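Local coordinates for putative epoxide hydrolase protein (Klebsiella pneumoniae subsp. pneumoniae, PDB 5BOV), which is thought to hydrolyse epoxides, as a putative epoxide hydrolase of the alpha/beta hydrolase superfamily, at residues Q84-A89 with A231-R236; I101-L106 with R126-V131; G39-I44 with K180-Q185. All coordinates share one frame; numbering follows the deposited sequence.

In the fold
Interaction 2 lies in the central sheet, pairing neighbouring parallel strands 104-108 and 127-133. The other two are helix contacts outside the sheet, each closing a loop of the chain within which interaction 2 is nested. Interaction 1 sets helix 231-238, much of whose surface is exposed, against the start of helix 85-98, the helix that leads into strand 104-108. Interaction 3 joins the loop after strand 32-37 to helix 175-186, on the opposite side of the chain's centre from both others. All three contacts are buried, but their chemistry differs: one carboxylate oxygen taking three bonds in interaction 1, backbone bonds flanked by polar side chains in interaction 2, aromatic stacking in interaction 3.

Interaction 1 (Q84-A89 with A231-R236); sequences QPSAMA and AGYEQR
Glu234 reaches across to Gln84 and Ser86 with a single carboxylate oxygen, OE2, which accepts three hydrogen bonds. The shortest comes from Ser86 OG to Glu234 OE2, 2.7 Å, approaching from above the carboxylate plane. The backbone Ser86 N reaches Glu234 OE2 on its syn side at 2.9 Å, and Gln84 NE2 takes the anti side at 3.0 Å, with a nearly straight bond (167° at the hydrogen). Glu234 is bent at chi2 (-65°), which turns CD off the line of the chain toward helix 85-98. Pro85 CD also lies against the same oxygen, 3.6 Å from Glu234 OE2. Beside this polar knot, Ser86 CB packs on Tyr233 CB at 3.6 Å.

Further out, Gln84 OE1 is held by Asn82 ND2 and Glu227 N, which fixes the turn of the amide and points NE2 at Glu234. Trp219 of helix 209-220 touches Gln84, Pro85 and Glu234 alike, and Trp123 meets the Tyr233 ring edge-to-face. Gln84 is the N-cap residue of helix 85-98. By bonding to Ser86 N in the first turn, the Glu234 carboxylate sits at that helix's N-terminus, where its charge is probably favoured: an acidic side chain from one helix set against the start of another.

Interaction 2 (I101-L106 with R126-V131); sequences IRQADL and RVKSLV
Ala104 and Val127 begin the parallel pairing of two strands in a beta-alpha-beta crossover, whose connecting helix is 111-122. The crossover belongs to the central sheet of the alpha/beta hydrolase fold, and the sharp turn after strand 104-108 carries a sequence that resembles the nucleophile elbow. Ala104 N donates to Arg126 O, and Ala104 O accepts from Lys128 N at 2.9 Å. The register then slips by one residue, a beta bulge where the chain turns a corner at Lys128, and Leu106 pairs with Leu130: Leu106 N bonds to Ser129 O, and Leu106 O receives Val131 N.

On the face toward helix 111-122, Leu106 crosses Val127 at about a right angle, Leu106 CD1 lying 3.6 Å from Val127 CG2, and Val119 of that helix touches both. Around Asp105 the chemistry is polar. Asp105 OD1 takes the Ser129 hydroxyl, OG, at 2.7 Å from above its carboxylate plane, while the aliphatic part of Lys128 runs past the same oxygen, CB to Asp105 OD1 3.4 Å. The ammonium of Lys128 goes on to a salt bridge with Asp302; Asp302 also lies close to Asp105, a pairing of acids that the lysine may ease.

Ahead of the strands, Arg126 is bent at chi2 and chi3 (-52° and -70°), which curls the chain round to the other segment, and it lays its guanidinium edge against two successive carbonyls. NH1 forms a salt bridge with Asp97, Arg126 NE donates to Arg102 O at 2.7 Å, and Arg126 NH2 to Ile101 O at 2.8 Å.

Interaction 3 (G39-I44 with K180-Q185); sequences GWPYDI and KFIWHQ
Trp183 and Tyr42 form the tight part of the contact, two rings in an offset stack with planes 26° and centroids 4.3 Å apart. Tyr42 CE1 sits over one face of the indole, whose CG is anti to the carbonyl carbon (chi1 -81°), and comes to 3.4 Å from Trp183 NE1. At the edge of that indole, nearly in its plane, Trp183 NE1 donates to Pro41 O at 2.9 Å in an almost straight bond (177°), so stack and bond together fix the ring's turn.

The loop reads Gly-Trp-Pro, consistent with the HGXP motif of epoxide hydrolases, with a cis peptide before Pro41. Trp40 N bonds to Asp110 OD2 in the putative nucleophile elbow, and in relatives the amide at this position helps form the oxyanion hole. Helix 175-186 lies in the helical insertion between strands 127-133 and 247-252, as a cap does in this family.

Around Ile182 the contact is apolar packing without polar bonds: its CG2 lies 3.8 Å from Pro41 CD and 4.0 Å from Trp40 CZ3. On the hydrated side a water links the tyrosine to the helix backbone, 2.7 Å from Tyr42 OH and donating to Trp183 O at 2.8 Å.

Interaction 1 (Q84-A89 with A231-R236)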
ATOM      1  N   GLN A  84       1.203  -5.890 -11.124  1.00 11.48           N
ATOM      2  CA  GLN A  84       1.026  -7.159 -10.387  1.00 11.98           C
ATOM      3  C   GLN A  84       1.683  -7.075  -8.999  1.00 11.38           C
ATOM      4  O   GLN A  84       2.642  -6.278  -8.789  1.00 11.45           O
ATOM      5  CB  GLN A  84       1.658  -8.323 -11.147  1.00 12.88           C
ATOM      6  CG  GLN A  84       3.153  -8.415 -11.158  1.00 13.40           C
ATOM      7  CD  GLN A  84       3.627  -9.588 -11.993  1.00 14.58           C
ATOM      8  OE1 GLN A  84       4.069  -9.435 -13.161  1.00 14.49           O
ATOM      9  NE2 GLN A  84       3.553 -10.790 -11.404  1.00 14.62           N
ATOM     10  N   PRO A  85       1.209  -7.844  -8.048  1.00 11.41           N
ATOM     11  CA  PRO A  85       1.595  -7.586  -6.661  1.00 11.45           C
ATOM     12  C   PRO A  85       3.075  -7.712  -6.384  1.00 11.30           C
ATOM     13  O   PRO A  85       3.663  -6.854  -5.658  1.00 11.04           O
ATOM     14  CB  PRO A  85       0.778  -8.616  -5.853  1.00 11.23           C
ATOM     15  CG  PRO A  85      -0.444  -8.880  -6.707  1.00 12.03           C
ATOM     16  CD  PRO A  85       0.107  -8.824  -8.108  1.00 11.76           C
ATOM     17  N   SER A  86       3.747  -8.749  -6.900  1.00 11.37           N
ATOM     18  CA  SER A  86       5.115  -8.932  -6.537  1.00 11.40           C
ATOM     19  C   SER A  86       6.053  -7.876  -7.142  1.00 11.22           C
ATOM     20  O   SER A  86       7.177  -7.681  -6.657  1.00 11.27           O
ATOM     21  CB  SER A  86       5.624 -10.343  -6.853  1.00 12.01           C
ATOM     22  OG  SER A  86       5.528 -10.590  -8.271  1.00 12.76           O
ATOM     23  N   ALA A  87       5.607  -7.181  -8.189  1.00 10.83           N
ATOM     24  CA  ALA A  87       6.417  -6.123  -8.804  1.00 10.83           C
ATOM     25  C   ALA A  87       6.616  -4.985  -7.808  1.00 10.72           C
ATOM     26  O   ALA A  87       7.730  -4.466  -7.666  1.00 10.63           O
ATOM     27  CB  ALA A  87       5.802  -5.647 -10.111  1.00 11.19           C
HETATM   28  N   MSE A  88       5.569  -4.623  -7.065  1.00  9.92           N
HETATM   29  CA  MSE A  88       5.676  -3.583  -6.083  1.00 10.32           C
HETATM   30  C   MSE A  88       6.513  -4.016  -4.909  1.00 10.14           C
HETATM   31  O   MSE A  88       7.277  -3.200  -4.378  1.00 10.32           O
HETATM   32  CB  MSE A  88       4.295  -3.118  -5.613  1.00 10.16           C
HETATM   33  CG  MSE A  88       3.518  -2.589  -6.835  1.00 11.54           C
HETATM   34 SE   MSE A  88       1.800  -1.895  -6.230  0.75 13.19          SE
HETATM   35  CE  MSE A  88       0.864  -2.037  -7.973  1.00 11.64           C
ATOM     36  N   ALA A  89       6.388  -5.275  -4.471  1.00 10.42           N
ATOM     37  CA  ALA A  89       7.246  -5.791  -3.422  1.00 10.45           C
ATOM     38  C   ALA A  89       8.722  -5.733  -3.840  1.00 10.83           C
ATOM     39  O   ALA A  89       9.592  -5.269  -3.071  1.00 10.31           O
ATOM     40  CB  ALA A  89       6.831  -7.203  -3.057  1.00 11.10           C
ATOM     41  N   ALA A 231       7.333 -14.318 -12.121  1.00 18.17           N
ATOM     42  CA  ALA A 231       6.445 -15.487 -12.066  1.00 18.64           C
ATOM     43  C   ALA A 231       6.810 -16.383 -10.890  1.00 18.42           C
ATOM     44  O   ALA A 231       5.914 -17.016 -10.274  1.00 19.49           O
ATOM     45  CB  ALA A 231       6.522 -16.250 -13.425  1.00 19.70           C
ATOM     46  N   GLY A 232       8.082 -16.473 -10.557  1.00 18.13           N
ATOM     47  CA  GLY A 232       8.539 -17.265  -9.411  1.00 18.41           C
ATOM     48  C   GLY A 232       7.939 -16.738  -8.091  1.00 17.95           C
ATOM     49  O   GLY A 232       7.437 -17.525  -7.236  1.00 17.74           O
ATOM     50  N   TYR A 233       7.975 -15.420  -7.935  1.00 17.29           N
ATOM     51  CA  TYR A 233       7.369 -14.857  -6.740  1.00 16.41           C
ATOM     52  C   TYR A 233       5.893 -15.153  -6.702  1.00 15.47           C
ATOM     53  O   TYR A 233       5.383 -15.475  -5.642  1.00 15.57           O
ATOM     54  CB  TYR A 233       7.561 -13.352  -6.746  1.00 16.37           C
ATOM     55  CG  TYR A 233       9.008 -12.894  -6.823  1.00 18.02           C
ATOM     56  CD1 TYR A 233      10.026 -13.574  -6.200  1.00 19.02           C
ATOM     57  CD2 TYR A 233       9.298 -11.666  -7.436  1.00 18.90           C
ATOM     58  CE1 TYR A 233      11.383 -13.091  -6.248  1.00 20.78           C
ATOM     59  CE2 TYR A 233      10.622 -11.176  -7.464  1.00 19.39           C
ATOM     60  CZ  TYR A 233      11.628 -11.879  -6.887  1.00 20.81           C
ATOM     61  OH  TYR A 233      12.916 -11.363  -6.897  1.00 23.56           O
ATOM     62  N   GLU A 234       5.175 -14.999  -7.820  1.00 14.91           N
ATOM     63  CA  GLU A 234       3.743 -15.191  -7.817  1.00 14.31           C
ATOM     64  C   GLU A 234       3.414 -16.642  -7.540  1.00 15.40           C
ATOM     65  O   GLU A 234       2.394 -16.952  -6.877  1.00 14.25           O
ATOM     66  CB  GLU A 234       3.061 -14.741  -9.081  1.00 14.73           C
ATOM     67  CG  GLU A 234       3.237 -13.280  -9.393  1.00 14.84           C
ATOM     68  CD  GLU A 234       2.576 -12.294  -8.371  1.00 13.88           C
ATOM     69  OE1 GLU A 234       1.808 -12.748  -7.485  1.00 13.81           O
ATOM     70  OE2 GLU A 234       2.896 -11.077  -8.484  1.00 13.88           O
ATOM     71  N   GLN A 235       4.251 -17.545  -8.022  1.00 15.77           N
ATOM     72  CA  GLN A 235       4.014 -18.949  -7.688  1.00 18.27           C
ATOM     73  C   GLN A 235       4.131 -19.224  -6.177  1.00 17.64           C
ATOM     74  O   GLN A 235       3.264 -19.945  -5.615  1.00 18.65           O
ATOM     75  CB  GLN A 235       4.982 -19.857  -8.467  1.00 20.73           C
ATOM     76  CG  GLN A 235       4.835 -21.351  -8.072  1.00 24.04           C
ATOM     77  CD  GLN A 235       5.697 -22.210  -8.978  1.00 30.04           C
ATOM     78  OE1 GLN A 235       6.537 -21.710  -9.748  1.00 35.39           O
ATOM     79  NE2 GLN A 235       5.483 -23.492  -8.929  1.00 33.13           N
ATOM     80  N   ARG A 236       5.126 -18.628  -5.507  1.00 17.28           N
ATOM     81  CA  ARG A 236       5.290 -18.776  -4.090  1.00 17.46           C
ATOM     82  C   ARG A 236       4.056 -18.132  -3.359  1.00 15.37           C
ATOM     83  O   ARG A 236       3.539 -18.701  -2.398  1.00 14.89           O
ATOM     84  CB  ARG A 236       6.585 -18.132  -3.591  1.00 19.42           C
ATOM     85  CG  ARG A 236       7.777 -18.954  -3.993  1.00 23.17           C
ATOM     86  CD  ARG A 236       9.078 -18.170  -3.869  1.00 26.20           C
ATOM     87  NE  ARG A 236       9.452 -17.852  -2.487  1.00 27.80           N
ATOM     88  CZ  ARG A 236      10.447 -17.003  -2.147  1.00 33.19           C
ATOM     89  NH1 ARG A 236      11.192 -16.382  -3.101  1.00 36.89           N
ATOM     90  NH2 ARG A 236      10.723 -16.746  -0.856  1.00 33.88           N
TER

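Interaction 2 (I101-L106 with R126-V131)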
ATOM      1  N   ILE A 101      19.606  -0.302   3.548  1.00 14.35           N
ATOM      2  CA  ILE A 101      18.774  -0.614   4.702  1.00 15.12           C
ATOM      3  C   ILE A 101      18.657  -2.136   4.690  1.00 15.78           C
ATOM      4  O   ILE A 101      17.951  -2.681   3.834  1.00 15.23           O
ATOM      5  CB  ILE A 101      17.401   0.086   4.638  1.00 13.87           C
ATOM      6  CG1 ILE A 101      17.546   1.620   4.825  1.00 13.78           C
ATOM      7  CG2 ILE A 101      16.494  -0.446   5.759  1.00 13.48           C
ATOM      8  CD1 ILE A 101      16.233   2.382   4.593  1.00 13.10           C
ATOM      9  N   ARG A 102      19.278  -2.792   5.664  1.00 17.64           N
ATOM     10  CA  ARG A 102      19.218  -4.256   5.758  1.00 20.34           C
ATOM     11  C   ARG A 102      17.869  -4.771   6.256  1.00 17.83           C
ATOM     12  O   ARG A 102      17.392  -5.756   5.757  1.00 16.78           O
ATOM     13  CB  ARG A 102      20.221  -4.645   6.794  1.00 26.76           C
ATOM     14  CG  ARG A 102      20.374  -6.130   6.996  1.00 34.88           C
ATOM     15  CD  ARG A 102      21.283  -6.435   8.209  1.00 43.53           C
ATOM     16  NE  ARG A 102      20.615  -6.183   9.514  1.00 50.56           N
ATOM     17  CZ  ARG A 102      19.685  -6.963  10.093  1.00 53.61           C
ATOM     18  NH1 ARG A 102      19.251  -8.084   9.544  1.00 57.14           N
ATOM     19  NH2 ARG A 102      19.165  -6.608  11.264  1.00 61.46           N
ATOM     20  N   GLN A 103      17.280  -4.064   7.205  1.00 15.72           N
ATOM     21  CA  GLN A 103      16.011  -4.483   7.786  1.00 15.34           C
ATOM     22  C   GLN A 103      15.206  -3.267   8.229  1.00 13.30           C
ATOM     23  O   GLN A 103      15.788  -2.269   8.645  1.00 14.10           O
ATOM     24  CB  GLN A 103      16.332  -5.408   8.957  1.00 16.93           C
ATOM     25  CG  GLN A 103      15.102  -6.076   9.556  1.00 19.97           C
ATOM     26  CD  GLN A 103      15.335  -6.760  10.932  1.00 22.89           C
ATOM     27  OE1 GLN A 103      15.760  -6.112  11.895  1.00 26.00           O
ATOM     28  NE2 GLN A 103      15.178  -8.077  10.969  1.00 23.32           N
ATOM     29  N   ALA A 104      13.865  -3.287   8.042  1.00 11.15           N
ATOM     30  CA  ALA A 104      13.047  -2.175   8.470  1.00 10.11           C
ATOM     31  C   ALA A 104      11.741  -2.697   9.062  1.00  9.45           C
ATOM     32  O   ALA A 104      11.286  -3.804   8.731  1.00  9.64           O
ATOM     33  CB  ALA A 104      12.719  -1.280   7.323  1.00 10.53           C
ATOM     34  N   ASP A 105      11.086  -1.851   9.870  1.00  8.73           N
ATOM     35  CA  ASP A 105       9.680  -2.028  10.176  1.00  8.66           C
ATOM     36  C   ASP A 105       8.880  -1.587   8.941  1.00  8.12           C
ATOM     37  O   ASP A 105       9.249  -0.607   8.335  1.00  8.17           O
ATOM     38  CB  ASP A 105       9.325  -1.169  11.352  1.00  8.65           C
ATOM     39  CG  ASP A 105       9.955  -1.605  12.608  1.00  9.02           C
ATOM     40  OD1 ASP A 105      10.036  -2.803  12.904  1.00  9.72           O
ATOM     41  OD2 ASP A 105      10.391  -0.664  13.423  1.00  8.82           O
ATOM     42  N   LEU A 106       7.884  -2.372   8.537  1.00  7.83           N
ATOM     43  CA  LEU A 106       7.030  -2.011   7.401  1.00  8.24           C
ATOM     44  C   LEU A 106       5.623  -1.804   7.870  1.00  7.78           C
ATOM     45  O   LEU A 106       5.106  -2.545   8.722  1.00  7.22           O
ATOM     46  CB  LEU A 106       7.022  -3.105   6.349  1.00  9.43           C
ATOM     47  CG  LEU A 106       8.322  -3.459   5.686  1.00 10.71           C
ATOM     48  CD1 LEU A 106       8.010  -4.459   4.571  1.00 12.11           C
ATOM     49  CD2 LEU A 106       9.100  -2.326   5.212  1.00 11.71           C
ATOM     50  N   ARG A 126      14.323  -9.160   5.945  1.00 13.79           N
ATOM     51  CA  ARG A 126      14.340  -7.717   5.685  1.00 13.38           C
ATOM     52  C   ARG A 126      13.284  -6.981   6.500  1.00 12.56           C
ATOM     53  O   ARG A 126      13.217  -5.744   6.483  1.00 11.95           O
ATOM     54  CB  ARG A 126      14.054  -7.419   4.229  1.00 14.29           C
ATOM     55  CG  ARG A 126      14.977  -8.076   3.175  1.00 15.23           C
ATOM     56  CD  ARG A 126      16.437  -7.877   3.394  1.00 16.74           C
ATOM     57  NE  ARG A 126      16.925  -6.528   3.171  1.00 16.92           N
ATOM     58  CZ  ARG A 126      17.322  -6.024   2.003  1.00 17.38           C
ATOM     59  NH1 ARG A 126      17.232  -6.686   0.862  1.00 17.75           N
ATOM     60  NH2 ARG A 126      17.751  -4.752   1.986  1.00 16.94           N
ATOM     61  N   VAL A 127      12.386  -7.717   7.155  1.00 11.89           N
ATOM     62  CA  VAL A 127      11.225  -7.103   7.833  1.00 11.01           C
ATOM     63  C   VAL A 127      11.280  -7.351   9.335  1.00 11.54           C
ATOM     64  O   VAL A 127      11.097  -8.474   9.843  1.00 12.16           O
ATOM     65  CB  VAL A 127       9.878  -7.572   7.260  1.00 10.68           C
ATOM     66  CG1 VAL A 127       8.735  -6.793   7.938  1.00 10.81           C
ATOM     67  CG2 VAL A 127       9.847  -7.364   5.762  1.00 10.53           C
ATOM     68  N   LYS A 128      11.599  -6.317  10.101  1.00 10.59           N
ATOM     69  CA  LYS A 128      11.652  -6.456  11.553  1.00 10.92           C
ATOM     70  C   LYS A 128      10.269  -6.722  12.174  1.00 10.43           C
ATOM     71  O   LYS A 128      10.135  -7.567  13.065  1.00 11.37           O
ATOM     72  CB  LYS A 128      12.345  -5.206  12.160  1.00 12.21           C
ATOM     73  CG  LYS A 128      12.478  -5.220  13.631  1.00 12.98           C
ATOM     74  CD  LYS A 128      13.231  -3.947  14.109  1.00 13.92           C
ATOM     75  CE  LYS A 128      13.487  -4.078  15.578  1.00 15.28           C
ATOM     76  NZ  LYS A 128      12.277  -3.859  16.390  1.00 15.14           N
ATOM     77  N   SER A 129       9.277  -5.913  11.794  1.00  9.19           N
ATOM     78  CA  SER A 129       7.910  -6.104  12.225  1.00  8.66           C
ATOM     79  C   SER A 129       7.037  -5.446  11.161  1.00  8.13           C
ATOM     80  O   SER A 129       7.543  -4.716  10.304  1.00  7.85           O
ATOM     81  CB  SER A 129       7.653  -5.482  13.556  1.00  9.06           C
ATOM     82  OG  SER A 129       7.748  -4.031  13.512  1.00  8.87           O
ATOM     83  N   LEU A 130       5.770  -5.767  11.219  1.00  7.79           N
ATOM     84  CA  LEU A 130       4.774  -5.391  10.226  1.00  7.54           C
ATOM     85  C   LEU A 130       3.484  -4.870  10.821  1.00  7.63           C
ATOM     86  O   LEU A 130       2.982  -5.415  11.806  1.00  7.60           O
ATOM     87  CB  LEU A 130       4.440  -6.673   9.429  1.00  7.67           C
ATOM     88  CG  LEU A 130       3.366  -6.602   8.383  1.00  7.87           C
ATOM     89  CD1 LEU A 130       3.733  -5.616   7.262  1.00  7.83           C
ATOM     90  CD2 LEU A 130       3.037  -8.003   7.827  1.00  8.39           C
ATOM     91  N   VAL A 131       2.998  -3.719  10.305  1.00  7.45           N
ATOM     92  CA  VAL A 131       1.670  -3.251  10.568  1.00  7.37           C
ATOM     93  C   VAL A 131       0.904  -3.393   9.260  1.00  7.21           C
ATOM     94  O   VAL A 131       1.239  -2.769   8.272  1.00  6.85           O
ATOM     95  CB  VAL A 131       1.611  -1.809  11.095  1.00  7.44           C
ATOM     96  CG1 VAL A 131       0.190  -1.355  11.245  1.00  7.76           C
ATOM     97  CG2 VAL A 131       2.305  -1.747  12.441  1.00  7.48           C
TER

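Interaction 3 (G39-I44 with K180-Q185)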
ATOM      1  N   GLY A  39      -1.746   3.262  -0.242  1.00  7.15           N
ATOM      2  CA  GLY A  39      -2.638   2.482  -1.031  1.00  7.19           C
ATOM      3  C   GLY A  39      -3.209   3.232  -2.223  1.00  7.11           C
ATOM      4  O   GLY A  39      -2.760   4.348  -2.554  1.00  7.01           O
ATOM      5  N   TRP A  40      -4.224   2.615  -2.812  1.00  6.76           N
ATOM      6  CA  TRP A  40      -4.896   3.163  -4.049  1.00  7.40           C
ATOM      7  C   TRP A  40      -6.294   3.711  -3.641  1.00  7.72           C
ATOM      8  O   TRP A  40      -7.027   2.977  -2.919  1.00  8.03           O
ATOM      9  CB  TRP A  40      -5.111   2.081  -5.105  1.00  7.65           C
ATOM     10  CG  TRP A  40      -5.801   2.608  -6.294  1.00  8.05           C
ATOM     11  CD1 TRP A  40      -5.220   3.204  -7.346  1.00  8.16           C
ATOM     12  CD2 TRP A  40      -7.199   2.590  -6.567  1.00  8.27           C
ATOM     13  NE1 TRP A  40      -6.163   3.600  -8.254  1.00  8.55           N
ATOM     14  CE2 TRP A  40      -7.395   3.235  -7.797  1.00  8.55           C
ATOM     15  CE3 TRP A  40      -8.307   2.170  -5.862  1.00  8.36           C
ATOM     16  CZ2 TRP A  40      -8.678   3.445  -8.336  1.00  8.81           C
ATOM     17  CZ3 TRP A  40      -9.549   2.319  -6.429  1.00  8.48           C
ATOM     18  CH2 TRP A  40      -9.735   2.995  -7.643  1.00  8.67           C
ATOM     19  N   PRO A  41      -6.714   4.890  -4.119  1.00  7.71           N
ATOM     20  CA  PRO A  41      -5.923   5.855  -4.866  1.00  7.80           C
ATOM     21  C   PRO A  41      -5.444   6.987  -3.963  1.00  7.53           C
ATOM     22  O   PRO A  41      -6.045   8.059  -3.861  1.00  7.67           O
ATOM     23  CB  PRO A  41      -6.957   6.356  -5.901  1.00  8.10           C
ATOM     24  CG  PRO A  41      -8.298   6.203  -5.198  1.00  8.29           C
ATOM     25  CD  PRO A  41      -8.123   5.294  -4.013  1.00  7.99           C
ATOM     26  N   TYR A  42      -4.450   6.640  -3.148  1.00  7.35           N
ATOM     27  CA  TYR A  42      -3.909   7.542  -2.119  1.00  7.30           C
ATOM     28  C   TYR A  42      -2.466   7.812  -2.423  1.00  7.09           C
ATOM     29  O   TYR A  42      -1.942   7.374  -3.483  1.00  7.10           O
ATOM     30  CB  TYR A  42      -4.103   6.959  -0.736  1.00  7.44           C
ATOM     31  CG  TYR A  42      -5.558   6.566  -0.467  1.00  7.54           C
ATOM     32  CD1 TYR A  42      -6.400   7.465   0.117  1.00  7.89           C
ATOM     33  CD2 TYR A  42      -6.034   5.295  -0.698  1.00  7.41           C
ATOM     34  CE1 TYR A  42      -7.737   7.137   0.405  1.00  8.17           C
ATOM     35  CE2 TYR A  42      -7.312   4.940  -0.410  1.00  7.59           C
ATOM     36  CZ  TYR A  42      -8.167   5.850   0.143  1.00  7.90           C
ATOM     37  OH  TYR A  42      -9.450   5.461   0.419  1.00  8.39           O
ATOM     38  N   ASP A  43      -1.755   8.512  -1.546  1.00  7.15           N
ATOM     39  CA  ASP A  43      -0.321   8.697  -1.783  1.00  7.32           C
ATOM     40  C   ASP A  43       0.440   8.911  -0.468  1.00  7.29           C
ATOM     41  O   ASP A  43      -0.114   8.622   0.592  1.00  7.41           O
ATOM     42  CB  ASP A  43      -0.024   9.818  -2.798  1.00  7.81           C
ATOM     43  CG  ASP A  43      -0.136  11.197  -2.214  1.00  8.24           C
ATOM     44  OD1 ASP A  43      -0.696  11.367  -1.121  1.00  8.32           O
ATOM     45  OD2 ASP A  43       0.244  12.122  -2.981  1.00  9.65           O
ATOM     46  N   ILE A  44       1.675   9.398  -0.546  1.00  7.13           N
ATOM     47  CA  ILE A  44       2.505   9.599   0.629  1.00  7.35           C
ATOM     48  C   ILE A  44       1.862  10.511   1.691  1.00  7.59           C
ATOM     49  O   ILE A  44       2.210  10.488   2.874  1.00  7.75           O
ATOM     50  CB  ILE A  44       3.911  10.131   0.272  1.00  7.45           C
ATOM     51  CG1 ILE A  44       3.857  11.507  -0.367  1.00  7.93           C
ATOM     52  CG2 ILE A  44       4.616   9.090  -0.621  1.00  7.58           C
ATOM     53  CD1 ILE A  44       5.197  12.147  -0.501  1.00  8.01           C
ATOM     54  N   LYS A 180     -11.854  10.679  -6.030  1.00 10.42           N
ATOM     55  CA  LYS A 180     -12.516  11.307  -4.898  1.00 11.54           C
ATOM     56  C   LYS A 180     -13.793  10.543  -4.491  1.00 11.47           C
ATOM     57  O   LYS A 180     -14.084  10.384  -3.334  1.00 11.21           O
ATOM     58  CB  LYS A 180     -12.874  12.795  -5.203  1.00 12.47           C
ATOM     59  CG  LYS A 180     -13.279  13.589  -3.963  1.00 13.58           C
ATOM     60  CD  LYS A 180     -13.497  15.059  -4.392  1.00 15.64           C
ATOM     61  CE  LYS A 180     -13.558  15.972  -3.185  1.00 16.49           C
ATOM     62  NZ  LYS A 180     -13.681  17.405  -3.567  1.00 18.24           N
ATOM     63  N   PHE A 181     -14.558  10.082  -5.499  1.00 11.28           N
ATOM     64  CA  PHE A 181     -15.704   9.266  -5.227  1.00 12.23           C
ATOM     65  C   PHE A 181     -15.333   7.972  -4.474  1.00 11.07           C
ATOM     66  O   PHE A 181     -15.979   7.605  -3.491  1.00 11.00           O
ATOM     67  CB  PHE A 181     -16.388   8.988  -6.580  1.00 13.32           C
ATOM     68  CG  PHE A 181     -17.687   8.250  -6.480  1.00 15.04           C
ATOM     69  CD1 PHE A 181     -18.857   8.907  -6.181  1.00 18.71           C
ATOM     70  CD2 PHE A 181     -17.728   6.925  -6.693  1.00 16.19           C
ATOM     71  CE1 PHE A 181     -20.084   8.226  -6.111  1.00 19.87           C
ATOM     72  CE2 PHE A 181     -18.893   6.234  -6.626  1.00 17.25           C
ATOM     73  CZ  PHE A 181     -20.068   6.861  -6.283  1.00 19.54           C
ATOM     74  N   ILE A 182     -14.236   7.355  -4.912  1.00 10.30           N
ATOM     75  CA  ILE A 182     -13.754   6.204  -4.240  1.00  9.75           C
ATOM     76  C   ILE A 182     -13.382   6.537  -2.754  1.00  9.31           C
ATOM     77  O   ILE A 182     -13.632   5.747  -1.848  1.00  9.30           O
ATOM     78  CB  ILE A 182     -12.571   5.580  -4.978  1.00  9.90           C
ATOM     79  CG1 ILE A 182     -13.039   4.962  -6.337  1.00 10.25           C
ATOM     80  CG2 ILE A 182     -11.873   4.545  -4.124  1.00  9.85           C
ATOM     81  CD1 ILE A 182     -14.022   3.797  -6.218  1.00 10.71           C
ATOM     82  N   TRP A 183     -12.701   7.664  -2.506  1.00  9.17           N
ATOM     83  CA  TRP A 183     -12.367   7.994  -1.151  1.00  9.15           C
ATOM     84  C   TRP A 183     -13.602   8.051  -0.251  1.00  9.85           C
ATOM     85  O   TRP A 183     -13.612   7.552   0.857  1.00  9.79           O
ATOM     86  CB  TRP A 183     -11.624   9.357  -1.063  1.00  9.20           C
ATOM     87  CG  TRP A 183     -10.186   9.441  -1.350  1.00  8.85           C
ATOM     88  CD1 TRP A 183      -9.504   8.763  -2.274  1.00  8.59           C
ATOM     89  CD2 TRP A 183      -9.253  10.368  -0.765  1.00  8.77           C
ATOM     90  NE1 TRP A 183      -8.197   9.153  -2.278  1.00  8.62           N
ATOM     91  CE2 TRP A 183      -8.028  10.157  -1.375  1.00  8.78           C
ATOM     92  CE3 TRP A 183      -9.356  11.335   0.218  1.00  9.20           C
ATOM     93  CZ2 TRP A 183      -6.893  10.892  -1.052  1.00  8.86           C
ATOM     94  CZ3 TRP A 183      -8.212  12.043   0.588  1.00  8.95           C
ATOM     95  CH2 TRP A 183      -7.033  11.837  -0.039  1.00  9.01           C
ATOM     96  N   HIS A 184     -14.650   8.669  -0.767  1.00 10.93           N
ATOM     97  CA  HIS A 184     -15.913   8.821   0.014  1.00 11.94           C
ATOM     98  C   HIS A 184     -16.575   7.464   0.199  1.00 12.38           C
ATOM     99  O   HIS A 184     -17.070   7.209   1.268  1.00 13.34           O
ATOM    100  CB  HIS A 184     -16.912   9.736  -0.727  1.00 13.82           C
ATOM    101  CG  HIS A 184     -16.630  11.194  -0.616  1.00 15.75           C
ATOM    102  ND1 HIS A 184     -16.470  11.840   0.599  1.00 16.87           N
ATOM    103  CD2 HIS A 184     -16.511  12.155  -1.566  1.00 17.24           C
ATOM    104  CE1 HIS A 184     -16.244  13.116   0.392  1.00 17.56           C
ATOM    105  NE2 HIS A 184     -16.306  13.349  -0.912  1.00 18.18           N
ATOM    106  N   GLN A 185     -16.525   6.586  -0.795  1.00 12.36           N
ATOM    107  CA  GLN A 185     -17.101   5.244  -0.594  1.00 12.73           C
ATOM    108  C   GLN A 185     -16.339   4.465   0.470  1.00 12.02           C
ATOM    109  O   GLN A 185     -16.904   3.658   1.221  1.00 11.13           O
ATOM    110  CB  GLN A 185     -17.049   4.444  -1.876  1.00 14.54           C
ATOM    111  CG  GLN A 185     -18.067   4.861  -2.951  1.00 16.26           C
ATOM    112  CD  GLN A 185     -18.176   3.725  -4.011  1.00 17.29           C
ATOM    113  OE1 GLN A 185     -17.156   3.273  -4.569  1.00 18.53           O
ATOM    114  NE2 GLN A 185     -19.374   3.239  -4.210  1.00 18.58           N
TER
HETATM  115  O   HOH W   1     -11.085   6.877   1.967  1.00  9.99           O